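Long-range contacts in amine oxidase (Emericella nidulans, PDB 3PGB), which probably oxidises primary amines, as a copper amine oxidase that carries a copper ion and a topaquinone in each subunit and also binds calcium: residues 375-380 and 540-545; 352-357 and 364-369. All blocks are in the same frame, centred on the assembly; numbering follows the deposited sequence.

Contact 1: residues 375-380 and 540-545; sequences RVLYEL and ADFDIL. With CA (calcium ion), chain F.
Leu377 and Phe542 face each other as an antiparallel non-hydrogen-bonded pair, their CA atoms 4.2 Å apart, and Leu380 pairs with Ala540 in the same way. Three backbone bonds join the segments: Asp541 N to Glu379 O, Tyr378 N to Asp541 O and Asp543 N to Val376 O. Asp543 N lies 3.0 Å from Val376 O but stands well above the carbonyl plane, 54° out of it. The chain turns corners at Val376 and Tyr378, and the ladder is irregular there. Asp541 is the centre of an inverse gamma turn, closed by a weak bond from Phe542 N to Ala540 O.

On the Leu377 side of the sheet, CD2 of Leu377 sits over the middle of the Phe542 ring, 3.4 Å from its centroid, a CH-pi contact almost on the ring normal. The same methyl touches Ala540 CB, which Leu380 CD1 also meets.

Here the end of strand 532-542 becomes a calcium site of the enzyme domain. Asp541 OD1 (2.4 Å from the calcium ion), Phe542 O and Asp543 OD1 bind the metal with a water, and Asp687 and Leu688 complete the shell.

Asp541 CG, anti to its backbone N (chi1 -172°), lies 4.1 Å from Tyr378 CB. Asp541 OD2 is 3.6 Å from Tyr378 CD2, carboxylate and ring planes 70° apart. Lys114 forms salt bridges with OD2 of both Asp541 and Asp543, probably offsetting negative charge around the metal. One water joins Asp541 OD2 to Glu379 OE2, whose salt-bridge partner is Lys539; another links Asp543 OD2 to Arg375 NH1, the guanidinium also forming salt bridges with Asp368 and Asp122.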
loop_
_atom_site.group_PDB
_atom_site.type_symbol
_atom_site.label_atom_id
_atom_site.label_comp_id
_atom_site.label_asym_id
_atom_site.label_seq_id
_atom_site.Cartn_x
_atom_site.Cartn_y
_atom_site.Cartn_z
ATOM N N ARG A 375 5.248 22.383 -14.833
ATOM C CA ARG A 375 4.855 21.067 -15.330
ATOM C C ARG A 375 5.773 19.980 -14.761
ATOM O O ARG A 375 6.988 20.161 -14.701
ATOM C CB ARG A 375 4.896 21.028 -16.864
ATOM C CG ARG A 375 4.452 19.683 -17.443
ATOM C CD ARG A 375 4.391 19.677 -18.965
ATOM N NE ARG A 375 3.556 20.767 -19.479
ATOM C CZ ARG A 375 3.976 21.777 -20.245
ATOM N NH1 ARG A 375 5.238 21.871 -20.647
ATOM N NH2 ARG A 375 3.108 22.703 -20.624
ATOM N N VAL A 376 5.179 18.865 -14.336
ATOM C CA VAL A 376 5.943 17.676 -13.943
ATOM C C VAL A 376 5.652 16.492 -14.870
ATOM O O VAL A 376 6.521 15.658 -15.085
ATOM C CB VAL A 376 5.706 17.283 -12.465
ATOM C CG1 VAL A 376 5.437 18.523 -11.618
ATOM C CG2 VAL A 376 4.585 16.279 -12.336
ATOM N N LEU A 377 4.437 16.430 -15.415
ATOM C CA LEU A 377 4.049 15.388 -16.367
ATOM C C LEU A 377 3.227 15.981 -17.510
ATOM O O LEU A 377 2.184 16.596 -17.281
ATOM C CB LEU A 377 3.224 14.310 -15.661
ATOM C CG LEU A 377 3.929 13.405 -14.637
ATOM C CD1 LEU A 377 3.048 13.148 -13.426
ATOM C CD2 LEU A 377 4.358 12.091 -15.275
ATOM N N TYR A 378 3.705 15.809 -18.739
ATOM C CA TYR A 378 2.936 16.208 -19.917
ATOM C C TYR A 378 1.715 15.307 -20.081
ATOM O O TYR A 378 0.656 15.767 -20.494
ATOM C CB TYR A 378 3.797 16.169 -21.195
ATOM C CG TYR A 378 2.993 16.366 -22.467
ATOM C CD1 TYR A 378 2.578 17.633 -22.865
ATOM C CD2 TYR A 378 2.625 15.283 -23.255
ATOM C CE1 TYR A 378 1.833 17.818 -24.018
ATOM C CE2 TYR A 378 1.875 15.457 -24.409
ATOM C CZ TYR A 378 1.481 16.726 -24.784
ATOM O OH TYR A 378 0.734 16.895 -25.929
ATOM N N GLU A 379 1.880 14.026 -19.758
ATOM C CA GLU A 379 0.850 13.021 -19.989
ATOM C C GLU A 379 0.977 11.861 -18.993
ATOM O O GLU A 379 2.080 11.378 -18.735
ATOM C CB GLU A 379 0.950 12.488 -21.424
ATOM C CG GLU A 379 -0.132 11.459 -21.784
ATOM C CD GLU A 379 0.065 10.820 -23.153
ATOM O OE1 GLU A 379 -0.849 10.088 -23.586
ATOM O OE2 GLU A 379 1.127 11.035 -23.792
ATOM N N LEU A 380 -0.160 11.446 -18.434
ATOM C CA LEU A 380 -0.260 10.280 -17.551
ATOM C C LEU A 380 -1.554 9.547 -17.900
ATOM O O LEU A 380 -2.619 10.150 -17.908
ATOM C CB LEU A 380 -0.277 10.721 -16.085
ATOM C CG LEU A 380 -0.296 9.669 -14.963
ATOM C CD1 LEU A 380 0.865 8.690 -15.057
ATOM C CD2 LEU A 380 -0.281 10.362 -13.594
ATOM N N ALA A 540 3.874 7.546 -18.292
ATOM C CA ALA A 540 4.208 8.676 -17.431
ATOM C C ALA A 540 5.272 9.540 -18.113
ATOM O O ALA A 540 6.467 9.288 -17.985
ATOM C CB ALA A 540 4.698 8.179 -16.077
ATOM N N ASP A 541 4.829 10.556 -18.848
ATOM C CA ASP A 541 5.742 11.442 -19.564
ATOM C C ASP A 541 6.197 12.580 -18.659
ATOM O O ASP A 541 5.759 13.722 -18.818
ATOM C CB ASP A 541 5.071 11.992 -20.832
ATOM C CG ASP A 541 6.031 12.771 -21.719
ATOM O OD1 ASP A 541 7.241 12.832 -21.417
ATOM O OD2 ASP A 541 5.569 13.337 -22.728
ATOM N N PHE A 542 7.083 12.269 -17.717
ATOM C CA PHE A 542 7.652 13.297 -16.845
ATOM C C PHE A 542 8.483 14.270 -17.666
ATOM O O PHE A 542 9.336 13.842 -18.440
ATOM C CB PHE A 542 8.567 12.683 -15.779
ATOM C CG PHE A 542 7.859 11.799 -14.806
ATOM C CD1 PHE A 542 7.318 12.321 -13.646
ATOM C CD2 PHE A 542 7.739 10.448 -15.048
ATOM C CE1 PHE A 542 6.663 11.510 -12.752
ATOM C CE2 PHE A 542 7.092 9.635 -14.164
ATOM C CZ PHE A 542 6.547 10.167 -13.013
ATOM N N ASP A 543 8.238 15.567 -17.504
ATOM C CA ASP A 543 9.110 16.601 -18.057
ATOM C C ASP A 543 9.591 17.469 -16.903
ATOM O O ASP A 543 9.144 18.610 -16.735
ATOM C CB ASP A 543 8.371 17.453 -19.094
ATOM C CG ASP A 543 8.087 16.703 -20.389
ATOM O OD1 ASP A 543 8.644 15.603 -20.618
ATOM O OD2 ASP A 543 7.299 17.229 -21.199
ATOM N N ILE A 544 10.511 16.929 -16.109
ATOM C CA ILE A 544 10.910 17.586 -14.866
ATOM C C ILE A 544 11.694 18.863 -15.165
ATOM O O ILE A 544 12.809 18.815 -15.692
ATOM C CB ILE A 544 11.747 16.653 -13.947
ATOM C CG1 ILE A 544 11.001 15.340 -13.662
ATOM C CG2 ILE A 544 12.083 17.356 -12.638
ATOM C CD1 ILE A 544 9.609 15.516 -13.094
ATOM N N LEU A 545 11.093 20.003 -14.827
ATOM C CA LEU A 545 11.696 21.313 -15.067
ATOM C C LEU A 545 12.150 21.441 -16.530
ATOM O O LEU A 545 13.224 21.970 -16.814
ATOM C CB LEU A 545 12.861 21.552 -14.094
ATOM C CG LEU A 545 12.504 21.548 -12.598
ATOM C CD1 LEU A 545 13.744 21.450 -11.699
ATOM C CD2 LEU A 545 11.671 22.780 -12.236
HETATM CA CA CA F . 9.447 13.493 -20.864
HETATM O O HOH W 1 8.885 19.875 -13.044
HETATM O O HOH W 2 7.401 19.819 -21.278
HETATM O O HOH W 3 4.218 11.882 -24.394
HETATM O O HOH W 4 11.697 13.826 -19.771
#

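Contact 2: residues 352-357 and 364-369; sequences FSFYIA and LSLFDI
Ala357 CB lies against the edge of the Phe367 ring, close to its plane and 3.5 Å from CE1. The CB atoms of Phe367 and its cross-strand partner Tyr355 are neighbours. The Tyr355 ring runs beside the Asp368 side chain, the ring and carboxylate planes only 14° apart, with CE1 3.7 Å from Asp368 OD1; a water spans Tyr355 OH and that oxygen.

The side carrying Ile356 and Leu366 is apolar. Leu366 CD2 stands 4.1 Å above one face of the Phe354 ring, displaced toward the rim, while Phe354 CB touches Ile369 CG1 at 3.8 Å. Ile356 CG2 meets Leu364 CD1.

Behind these side chains are two hydrogen-bonded backbone pairs, Tyr355 with Phe367 and Ala357 with Ser365, each closed by two bonds. The bond from Tyr355 N to Phe367 O is nearly straight, 175° at the hydrogen. This is the ladder of a beta hairpin; the N-to-C directions of 352-357 and 364-367 make 141°, antiparallel with a marked departure from 180°.

Further out, Trp68 stacks on Phe367 and meets Tyr355 edge-to-face, and Tyr355 OH bonds to Lys64 O. The other carboxylate oxygen of Asp368, OD2, is taken by Arg375. Leu475 of strand 464-479 packs on Phe354, Ile356 and Leu364, while strand 346-349 pairs with 352-359 and strand 374-389 with 363-371.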
loop_
_atom_site.group_PDB
_atom_site.type_symbol
_atom_site.label_atom_id
_atom_site.label_comp_id
_atom_site.label_asym_id
_atom_site.label_seq_id
_atom_site.Cartn_x
_atom_site.Cartn_y
_atom_site.Cartn_z
ATOM N N PHE A 352 -1.888 22.043 -7.442
ATOM C CA PHE A 352 -1.943 21.157 -8.609
ATOM C C PHE A 352 -2.938 21.643 -9.653
ATOM O O PHE A 352 -3.944 22.278 -9.328
ATOM C CB PHE A 352 -2.373 19.746 -8.193
ATOM C CG PHE A 352 -1.295 18.940 -7.533
ATOM C CD1 PHE A 352 -0.380 18.227 -8.294
ATOM C CD2 PHE A 352 -1.208 18.871 -6.155
ATOM C CE1 PHE A 352 0.613 17.471 -7.693
ATOM C CE2 PHE A 352 -0.220 18.118 -5.551
ATOM C CZ PHE A 352 0.691 17.417 -6.324
ATOM N N SER A 353 -2.660 21.322 -10.912
ATOM C CA SER A 353 -3.623 21.523 -11.995
ATOM C C SER A 353 -3.388 20.486 -13.073
ATOM O O SER A 353 -2.271 19.977 -13.209
ATOM C CB SER A 353 -3.511 22.931 -12.590
ATOM O OG SER A 353 -2.282 23.108 -13.274
ATOM N N PHE A 354 -4.434 20.174 -13.836
ATOM C CA PHE A 354 -4.312 19.235 -14.946
ATOM C C PHE A 354 -5.535 19.276 -15.848
ATOM O O PHE A 354 -6.588 19.782 -15.452
ATOM C CB PHE A 354 -4.103 17.809 -14.423
ATOM C CG PHE A 354 -5.210 17.313 -13.535
ATOM C CD1 PHE A 354 -5.131 17.457 -12.167
ATOM C CD2 PHE A 354 -6.331 16.698 -14.077
ATOM C CE1 PHE A 354 -6.147 17.000 -11.345
ATOM C CE2 PHE A 354 -7.358 16.238 -13.261
ATOM C CZ PHE A 354 -7.262 16.384 -11.892
ATOM N N TYR A 355 -5.383 18.737 -17.057
ATOM C CA TYR A 355 -6.498 18.573 -17.992
ATOM C C TYR A 355 -6.937 17.117 -18.023
ATOM O O TYR A 355 -6.115 16.212 -17.923
ATOM C CB TYR A 355 -6.094 18.991 -19.407
ATOM C CG TYR A 355 -5.860 20.475 -19.600
ATOM C CD1 TYR A 355 -4.691 21.074 -19.160
ATOM C CD2 TYR A 355 -6.795 21.267 -20.245
ATOM C CE1 TYR A 355 -4.457 22.429 -19.346
ATOM C CE2 TYR A 355 -6.578 22.628 -20.438
ATOM C CZ TYR A 355 -5.406 23.207 -19.988
ATOM O OH TYR A 355 -5.189 24.560 -20.174
ATOM N N ILE A 356 -8.235 16.907 -18.179
ATOM C CA ILE A 356 -8.820 15.580 -18.312
ATOM C C ILE A 356 -9.013 15.263 -19.794
ATOM O O ILE A 356 -9.475 16.102 -20.566
ATOM C CB ILE A 356 -10.183 15.516 -17.579
ATOM C CG1 ILE A 356 -9.974 15.660 -16.068
ATOM C CG2 ILE A 356 -10.935 14.225 -17.887
ATOM C CD1 ILE A 356 -11.276 15.840 -15.298
ATOM N N ALA A 357 -8.631 14.052 -20.184
ATOM C CA ALA A 357 -8.886 13.540 -21.529
ATOM C C ALA A 357 -9.542 12.177 -21.415
ATOM O O ALA A 357 -9.445 11.524 -20.378
ATOM C CB ALA A 357 -7.600 13.449 -22.313
ATOM N N LEU A 364 -9.768 7.050 -19.244
ATOM C CA LEU A 364 -9.285 8.291 -18.628
ATOM C C LEU A 364 -7.811 8.535 -18.911
ATOM O O LEU A 364 -7.025 7.598 -18.991
ATOM C CB LEU A 364 -9.508 8.245 -17.110
ATOM C CG LEU A 364 -9.154 9.462 -16.255
ATOM C CD1 LEU A 364 -9.850 10.717 -16.743
ATOM C CD2 LEU A 364 -9.529 9.169 -14.809
ATOM N N SER A 365 -7.449 9.804 -19.045
ATOM C CA SER A 365 -6.060 10.206 -19.219
ATOM C C SER A 365 -5.889 11.622 -18.683
ATOM O O SER A 365 -6.845 12.402 -18.691
ATOM C CB SER A 365 -5.703 10.147 -20.697
ATOM O OG SER A 365 -4.308 10.175 -20.883
ATOM N N LEU A 366 -4.691 11.941 -18.199
ATOM C CA LEU A 366 -4.379 13.281 -17.682
ATOM C C LEU A 366 -3.274 13.923 -18.514
ATOM O O LEU A 366 -2.316 13.253 -18.903
ATOM C CB LEU A 366 -3.932 13.218 -16.217
ATOM C CG LEU A 366 -5.006 12.942 -15.164
ATOM C CD1 LEU A 366 -5.605 11.561 -15.343
ATOM C CD2 LEU A 366 -4.426 13.089 -13.763
ATOM N N PHE A 367 -3.406 15.222 -18.771
ATOM C CA PHE A 367 -2.414 15.976 -19.532
ATOM C C PHE A 367 -2.003 17.253 -18.808
ATOM O O PHE A 367 -2.771 17.829 -18.049
ATOM C CB PHE A 367 -2.963 16.340 -20.910
ATOM C CG PHE A 367 -3.016 15.188 -21.867
ATOM C CD1 PHE A 367 -4.147 14.390 -21.955
ATOM C CD2 PHE A 367 -1.933 14.901 -22.683
ATOM C CE1 PHE A 367 -4.191 13.322 -22.845
ATOM C CE2 PHE A 367 -1.970 13.835 -23.572
ATOM C CZ PHE A 367 -3.094 13.048 -23.657
ATOM N N ASP A 368 -0.781 17.694 -19.070
ATOM C CA ASP A 368 -0.254 18.940 -18.535
ATOM C C ASP A 368 -0.464 19.039 -17.024
ATOM O O ASP A 368 -0.961 20.047 -16.526
ATOM C CB ASP A 368 -0.890 20.132 -19.268
ATOM C CG ASP A 368 -0.132 21.449 -19.056
ATOM O OD1 ASP A 368 -0.750 22.514 -19.276
ATOM O OD2 ASP A 368 1.063 21.434 -18.687
ATOM N N ILE A 369 -0.090 17.983 -16.304
ATOM C CA ILE A 369 -0.145 17.988 -14.848
ATOM C C ILE A 369 0.945 18.930 -14.342
ATOM O O ILE A 369 2.123 18.671 -14.562
ATOM C CB ILE A 369 0.063 16.557 -14.246
ATOM C CG1 ILE A 369 -1.059 15.612 -14.695
ATOM C CG2 ILE A 369 0.117 16.611 -12.730
ATOM C CD1 ILE A 369 -0.941 14.206 -14.163
HETATM O O HOH W 5 -2.658 25.112 -19.376
#

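In the fold
The two contacts follow in series along the chain: the hairpin of contact 2 closes before contact 1 opens, and their centres lie 10 Å apart on the same side of the chain's centre. Strands 363-371 and 374-389 are consecutive and pair as neighbours, so that 352-359 pairs with 363-371, that strand with 374-389, and that in turn with 532-542, each pairing antiparallel. A probable hydrogen bond from Leu366 N to Leu380 O joins the contacts directly, beside the salt bridge between Arg375 and Asp368. Within the copper amine oxidase enzyme domain, a local hairpin is thereby connected, through 375-380, to a segment 160 residues further along the chain, where calcium is bound.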